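Long-range contacts in STING-associated CdnE c-di-GMP synthase (Flavobacteriaceae, PDB 6WT8), which probably catalyses the synthesis of the cyclic dinucleotide c-di-GMP from GTP, the signal recognised by the bacterial STING receptor of its CBASS anti-phage defence system: residues G274-F279 and L340-F345; S278-A283 and E329-F334. One frame throughout, in Å; residues are numbered along the deposited sequence.

Interaction 1 of 2, residues G274-F279 and L340-F345; sequences GSIRSF and LIEIEF
Glu342 reaches from helix 336-360 to the turn before helix 278-287 and spreads its carboxylate beneath two consecutive backbone amides. Ser275 N donates a hydrogen bond to Glu342 OE2 at 2.9 Å, and Ile276 N donates one to Glu342 OE1, also at 2.9 Å. Both donors stand above the carboxylate plane, the amide of Ile276 51° out of it. The side chain can span the distance because it runs extended beyond CG (chi2 -168°). Water adds to the grip: one molecule accepts a hydrogen bond from Gly274 N and donates one to Glu342 OE1. Arg277, the N-cap residue of helix 278-287, follows directly after the two gripped amides, so the carboxylate joins one helix to the lead-in of another within the helical part of this CD-NTase enzyme, away from its mixed sheet. Arg277 closes the turn from within, its NE bonded to Gly274 O at 2.7 Å with the oxygen in the guanidinium plane. An alanine in place of Glu342 would probably leave the amides of Ser275 and Ile276 without their acceptors and the turn less firmly held. Beside the carboxylate, the buried Ile276 runs alongside Glu342 with the reverse heading, its CB 3.4 Å from Glu342 OE1. Farther out it crosses Ile343 at about a right angle, where Ile276 CD1 and Ile343 CD1 meet at 3.9 Å.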
loop_
_atom_site.group_PDB
_atom_site.type_symbol
_atom_site.label_atom_id
_atom_site.label_comp_id
_atom_site.label_asym_id
_atom_site.label_seq_id
_atom_site.Cartn_x
_atom_site.Cartn_y
_atom_site.Cartn_z
ATOM N N GLY A 274 -8.906 5.606 12.037
ATOM C CA GLY A 274 -9.338 4.766 13.108
ATOM C C GLY A 274 -8.496 3.517 13.224
ATOM O O GLY A 274 -7.289 3.538 12.953
ATOM N N SER A 275 -9.127 2.444 13.719
ATOM C CA SER A 275 -8.420 1.203 13.989
ATOM C C SER A 275 -8.137 0.388 12.734
ATOM O O SER A 275 -7.184 -0.423 12.733
ATOM C CB SER A 275 -9.208 0.334 14.955
ATOM O OG SER A 275 -10.436 -0.071 14.437
ATOM N N ILE A 276 -8.948 0.543 11.678
ATOM C CA ILE A 276 -8.737 -0.158 10.418
ATOM C C ILE A 276 -8.244 0.872 9.428
ATOM O O ILE A 276 -8.947 1.858 9.156
ATOM C CB ILE A 276 -10.033 -0.807 9.912
ATOM C CG1 ILE A 276 -10.393 -2.032 10.783
ATOM C CG2 ILE A 276 -9.965 -1.242 8.405
ATOM C CD1 ILE A 276 -9.472 -3.243 10.665
ATOM N N ARG A 277 -7.042 0.663 8.910
ATOM C CA ARG A 277 -6.398 1.563 7.978
ATOM C C ARG A 277 -6.162 0.850 6.648
ATOM O O ARG A 277 -6.520 -0.301 6.459
ATOM C CB ARG A 277 -5.061 2.072 8.523
ATOM C CG ARG A 277 -5.129 2.663 9.942
ATOM C CD ARG A 277 -5.680 4.063 9.965
ATOM N NE ARG A 277 -5.486 4.601 11.314
ATOM C CZ ARG A 277 -4.551 5.482 11.666
ATOM N NH1 ARG A 277 -3.713 5.975 10.752
ATOM N NH2 ARG A 277 -4.469 5.875 12.935
ATOM N N SER A 278 -5.541 1.574 5.725
ATOM C CA SER A 278 -5.233 0.991 4.419
ATOM C C SER A 278 -4.503 -0.348 4.542
ATOM O O SER A 278 -4.875 -1.322 3.858
ATOM C CB SER A 278 -4.414 2.007 3.632
ATOM O OG SER A 278 -4.068 1.488 2.374
ATOM N N PHE A 279 -3.513 -0.422 5.440
ATOM C CA PHE A 279 -2.737 -1.641 5.684
ATOM C C PHE A 279 -3.662 -2.825 5.972
ATOM O O PHE A 279 -3.444 -3.940 5.456
ATOM C CB PHE A 279 -1.796 -1.264 6.871
ATOM C CG PHE A 279 -1.039 -2.379 7.520
ATOM C CD1 PHE A 279 0.314 -2.582 7.148
ATOM C CD2 PHE A 279 -1.595 -3.168 8.493
ATOM C CE1 PHE A 279 1.080 -3.589 7.733
ATOM C CE2 PHE A 279 -0.838 -4.149 9.126
ATOM C CZ PHE A 279 0.494 -4.375 8.731
ATOM N N LEU A 340 -12.893 -4.756 15.132
ATOM C CA LEU A 340 -14.152 -5.402 14.768
ATOM C C LEU A 340 -15.332 -4.439 14.744
ATOM O O LEU A 340 -16.270 -4.675 13.967
ATOM C CB LEU A 340 -14.430 -6.570 15.711
ATOM C CG LEU A 340 -13.526 -7.775 15.443
ATOM C CD1 LEU A 340 -13.845 -8.893 16.459
ATOM C CD2 LEU A 340 -13.690 -8.293 13.976
ATOM N N ILE A 341 -15.337 -3.379 15.557
ATOM C CA ILE A 341 -16.417 -2.394 15.425
ATOM C C ILE A 341 -16.405 -1.834 14.005
ATOM O O ILE A 341 -17.444 -1.700 13.356
ATOM C CB ILE A 341 -16.283 -1.274 16.460
ATOM C CG1 ILE A 341 -16.520 -1.882 17.857
ATOM C CG2 ILE A 341 -17.284 -0.116 16.130
ATOM C CD1 ILE A 341 -17.725 -2.960 17.892
ATOM N N GLU A 342 -15.221 -1.437 13.522
ATOM C CA GLU A 342 -15.160 -0.856 12.181
ATOM C C GLU A 342 -15.524 -1.904 11.127
ATOM O O GLU A 342 -16.213 -1.594 10.154
ATOM C CB GLU A 342 -13.762 -0.266 11.961
ATOM C CG GLU A 342 -13.539 0.869 12.976
ATOM C CD GLU A 342 -12.319 1.725 12.701
ATOM O OE1 GLU A 342 -11.662 1.579 11.647
ATOM O OE2 GLU A 342 -11.997 2.557 13.596
ATOM N N ILE A 343 -15.056 -3.143 11.290
ATOM C CA ILE A 343 -15.437 -4.202 10.340
ATOM C C ILE A 343 -16.952 -4.373 10.348
ATOM O O ILE A 343 -17.571 -4.559 9.295
ATOM C CB ILE A 343 -14.729 -5.531 10.686
ATOM C CG1 ILE A 343 -13.205 -5.339 10.665
ATOM C CG2 ILE A 343 -15.167 -6.688 9.745
ATOM C CD1 ILE A 343 -12.676 -4.914 9.313
ATOM N N GLU A 344 -17.581 -4.368 11.549
ATOM C CA GLU A 344 -19.047 -4.494 11.608
ATOM C C GLU A 344 -19.751 -3.339 10.867
ATOM O O GLU A 344 -20.728 -3.569 10.140
ATOM C CB GLU A 344 -19.532 -4.550 13.062
ATOM C CG GLU A 344 -19.130 -5.824 13.766
ATOM C CD GLU A 344 -19.358 -5.809 15.282
ATOM O OE1 GLU A 344 -20.142 -4.964 15.785
ATOM O OE2 GLU A 344 -18.724 -6.637 15.967
ATOM N N PHE A 345 -19.311 -2.086 11.046
ATOM C CA PHE A 345 -19.934 -0.997 10.287
ATOM C C PHE A 345 -19.701 -1.163 8.801
ATOM O O PHE A 345 -20.606 -0.879 7.985
ATOM C CB PHE A 345 -19.389 0.357 10.793
ATOM C CG PHE A 345 -20.016 0.812 12.085
ATOM C CD1 PHE A 345 -21.400 0.874 12.204
ATOM C CD2 PHE A 345 -19.220 1.185 13.160
ATOM C CE1 PHE A 345 -21.962 1.364 13.397
ATOM C CE2 PHE A 345 -19.804 1.671 14.341
ATOM C CZ PHE A 345 -21.159 1.715 14.458
HETATM O O HOH W 1 -10.614 3.889 10.342
HETATM O O HOH W 2 -11.795 1.926 16.029
#

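Interaction 2 of 2, residues S278-A283 and E329-F334; sequences SFHINA and EYIFEF
Ile331 points its branched side chain at the first turns of helix 278-287, where Phe279, His280 and Ala283 receive it. Both its arms reach the methyl of Ala283, and CG2 touches the Phe279 ring at CE2 as well. Ile331 CG2 and Ala283 CB are 3.8 Å apart, and Ile331 CD1 lies 3.9 Å from Ala283 CB. The first torsion puts CG1 between the backbone N and the carbonyl carbon (chi1 56°), which leaves CG2 beside the backbone N and turned to the helix; the extended second torsion (chi2 162°) then places CD1. The imidazole of His280 and Ile331 lie side by side, pointing opposite ways, and His280 CD2 comes to 4.0 Å from Ile331 CB. The Phe279 ring lies next to His280, Phe279 CD2 standing 3.9 Å above the centre of the imidazole.

Nearer the surface, Glu329, itself exposed, meets the phenyl ring through its carboxylate, Glu329 OE1 being 3.6 Å from Phe279 CZ and the two planes 35° apart. This is van der Waals packing, as is the rest of the contact. The polar side of His280 is engaged elsewhere, ND1 accepting the backbone N-H of Arg277, the N-cap residue of its helix three positions earlier. Tyr330 to Glu333 form a type I beta turn, which presents Ile331 to the helix. Lys339 of helix 336-360 bonds to the carbonyl oxygens of Ile331 and Phe334, while Ile281, facing away from the turn, packs on helix 253-266, so that helix 278-287 lies between that helix and the loop preceding helix 336-360.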
loop_
_atom_site.group_PDB
_atom_site.type_symbol
_atom_site.label_atom_id
_atom_site.label_comp_id
_atom_site.label_asym_id
_atom_site.label_seq_id
_atom_site.Cartn_x
_atom_site.Cartn_y
_atom_site.Cartn_z
ATOM N N SER A 278 -5.541 1.574 5.725
ATOM C CA SER A 278 -5.233 0.991 4.419
ATOM C C SER A 278 -4.503 -0.348 4.542
ATOM O O SER A 278 -4.875 -1.322 3.858
ATOM C CB SER A 278 -4.414 2.007 3.632
ATOM O OG SER A 278 -4.068 1.488 2.374
ATOM N N PHE A 279 -3.513 -0.422 5.440
ATOM C CA PHE A 279 -2.737 -1.641 5.684
ATOM C C PHE A 279 -3.662 -2.825 5.972
ATOM O O PHE A 279 -3.444 -3.940 5.456
ATOM C CB PHE A 279 -1.796 -1.264 6.871
ATOM C CG PHE A 279 -1.039 -2.379 7.520
ATOM C CD1 PHE A 279 0.314 -2.582 7.148
ATOM C CD2 PHE A 279 -1.595 -3.168 8.493
ATOM C CE1 PHE A 279 1.080 -3.589 7.733
ATOM C CE2 PHE A 279 -0.838 -4.149 9.126
ATOM C CZ PHE A 279 0.494 -4.375 8.731
ATOM N N HIS A 280 -4.686 -2.597 6.804
ATOM C CA HIS A 280 -5.573 -3.690 7.186
ATOM C C HIS A 280 -6.500 -4.046 6.060
ATOM O O HIS A 280 -6.805 -5.237 5.873
ATOM C CB HIS A 280 -6.400 -3.319 8.423
ATOM C CG HIS A 280 -5.560 -2.851 9.547
ATOM N ND1 HIS A 280 -5.252 -1.516 9.720
ATOM C CD2 HIS A 280 -4.909 -3.527 10.544
ATOM C CE1 HIS A 280 -4.475 -1.392 10.791
ATOM N NE2 HIS A 280 -4.287 -2.590 11.328
ATOM N N ILE A 281 -7.003 -3.050 5.314
ATOM C CA ILE A 281 -7.867 -3.349 4.167
ATOM C C ILE A 281 -7.097 -4.145 3.128
ATOM O O ILE A 281 -7.608 -5.144 2.581
ATOM C CB ILE A 281 -8.421 -2.035 3.565
ATOM C CG1 ILE A 281 -9.480 -1.519 4.517
ATOM C CG2 ILE A 281 -9.081 -2.323 2.198
ATOM C CD1 ILE A 281 -10.012 -0.126 4.161
ATOM N N ASN A 282 -5.844 -3.751 2.881
ATOM C CA ASN A 282 -5.017 -4.504 1.930
ATOM C C ASN A 282 -4.932 -5.955 2.368
ATOM O O ASN A 282 -5.072 -6.870 1.557
ATOM C CB ASN A 282 -3.596 -3.946 1.871
ATOM C CG ASN A 282 -3.485 -2.578 1.224
ATOM O OD1 ASN A 282 -4.377 -2.130 0.518
ATOM N ND2 ASN A 282 -2.347 -1.892 1.492
ATOM N N ALA A 283 -4.616 -6.172 3.656
ATOM C CA ALA A 283 -4.421 -7.532 4.175
ATOM C C ALA A 283 -5.706 -8.361 4.123
ATOM O O ALA A 283 -5.673 -9.547 3.777
ATOM C CB ALA A 283 -3.896 -7.459 5.627
ATOM N N GLU A 329 2.912 -9.267 10.706
ATOM C CA GLU A 329 2.007 -9.099 11.828
ATOM C C GLU A 329 0.741 -9.904 11.589
ATOM O O GLU A 329 0.403 -10.243 10.447
ATOM C CB GLU A 329 1.583 -7.634 12.000
ATOM C CG GLU A 329 2.749 -6.649 11.892
ATOM C CD GLU A 329 2.326 -5.177 11.866
ATOM O OE1 GLU A 329 1.150 -4.855 12.207
ATOM O OE2 GLU A 329 3.202 -4.349 11.502
ATOM N N TYR A 330 0.033 -10.205 12.684
ATOM C CA TYR A 330 -1.344 -10.674 12.591
ATOM C C TYR A 330 -2.220 -9.450 12.757
ATOM O O TYR A 330 -2.141 -8.790 13.796
ATOM C CB TYR A 330 -1.624 -11.707 13.684
ATOM C CG TYR A 330 -0.926 -13.034 13.429
ATOM C CD1 TYR A 330 -1.418 -13.878 12.465
ATOM C CD2 TYR A 330 0.186 -13.411 14.179
ATOM C CE1 TYR A 330 -0.819 -15.108 12.221
ATOM C CE2 TYR A 330 0.814 -14.640 13.942
ATOM C CZ TYR A 330 0.286 -15.469 12.961
ATOM O OH TYR A 330 0.880 -16.698 12.733
ATOM N N ILE A 331 -3.070 -9.175 11.771
ATOM C CA ILE A 331 -3.743 -7.860 11.755
ATOM C C ILE A 331 -4.849 -7.737 12.787
ATOM O O ILE A 331 -5.296 -6.607 13.040
ATOM C CB ILE A 331 -4.312 -7.504 10.367
ATOM C CG1 ILE A 331 -5.262 -8.566 9.854
ATOM C CG2 ILE A 331 -3.179 -7.296 9.386
ATOM C CD1 ILE A 331 -6.140 -8.049 8.746
ATOM N N PHE A 332 -5.278 -8.822 13.425
ATOM C CA PHE A 332 -6.240 -8.707 14.538
ATOM C C PHE A 332 -5.621 -9.059 15.892
ATOM O O PHE A 332 -6.354 -9.233 16.863
ATOM C CB PHE A 332 -7.470 -9.564 14.268
ATOM C CG PHE A 332 -8.315 -9.046 13.131
ATOM C CD1 PHE A 332 -9.185 -7.972 13.347
ATOM C CD2 PHE A 332 -8.194 -9.561 11.846
ATOM C CE1 PHE A 332 -9.979 -7.481 12.298
ATOM C CE2 PHE A 332 -8.961 -9.041 10.780
ATOM C CZ PHE A 332 -9.834 -7.985 11.001
ATOM N N GLU A 333 -4.288 -9.153 15.988
ATOM C CA GLU A 333 -3.673 -9.499 17.263
ATOM C C GLU A 333 -3.920 -8.418 18.303
ATOM O O GLU A 333 -4.279 -8.720 19.460
ATOM C CB GLU A 333 -2.177 -9.735 17.099
ATOM C CG GLU A 333 -1.594 -10.188 18.445
ATOM C CD GLU A 333 -0.176 -10.669 18.352
ATOM O OE1 GLU A 333 0.366 -10.776 17.231
ATOM O OE2 GLU A 333 0.423 -10.930 19.425
ATOM N N PHE A 334 -3.782 -7.161 17.901
ATOM C CA PHE A 334 -3.941 -6.041 18.830
ATOM C C PHE A 334 -5.129 -5.184 18.449
ATOM O O PHE A 334 -5.456 -5.036 17.274
ATOM C CB PHE A 334 -2.681 -5.181 18.847
ATOM C CG PHE A 334 -1.461 -5.952 19.269
ATOM C CD1 PHE A 334 -1.347 -6.446 20.570
ATOM C CD2 PHE A 334 -0.472 -6.237 18.348
ATOM C CE1 PHE A 334 -0.211 -7.192 20.972
ATOM C CE2 PHE A 334 0.639 -6.984 18.722
ATOM C CZ PHE A 334 0.777 -7.448 20.026
#

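The centres of interactions 1 and 2 lie 9 Å apart on the same side of the chain's centre, and both start from one stretch: 274-279 leads into helix 278-287, and Ser278 and Phe279 belong to both. Their partners follow later in the chain, first the loop segment 329-334 and then 340-345 on helix 336-360. The contacts also touch directly, Ser275 O lying 3.5 Å from His280 CE1 and Ile276 CG2 packing on Ile281 CG1. The connection between the paired segments is helical and loop structure without strands. Together they fasten the start of helix 278-287 to the C-terminal helix and its approach, within the helical part of the enzyme.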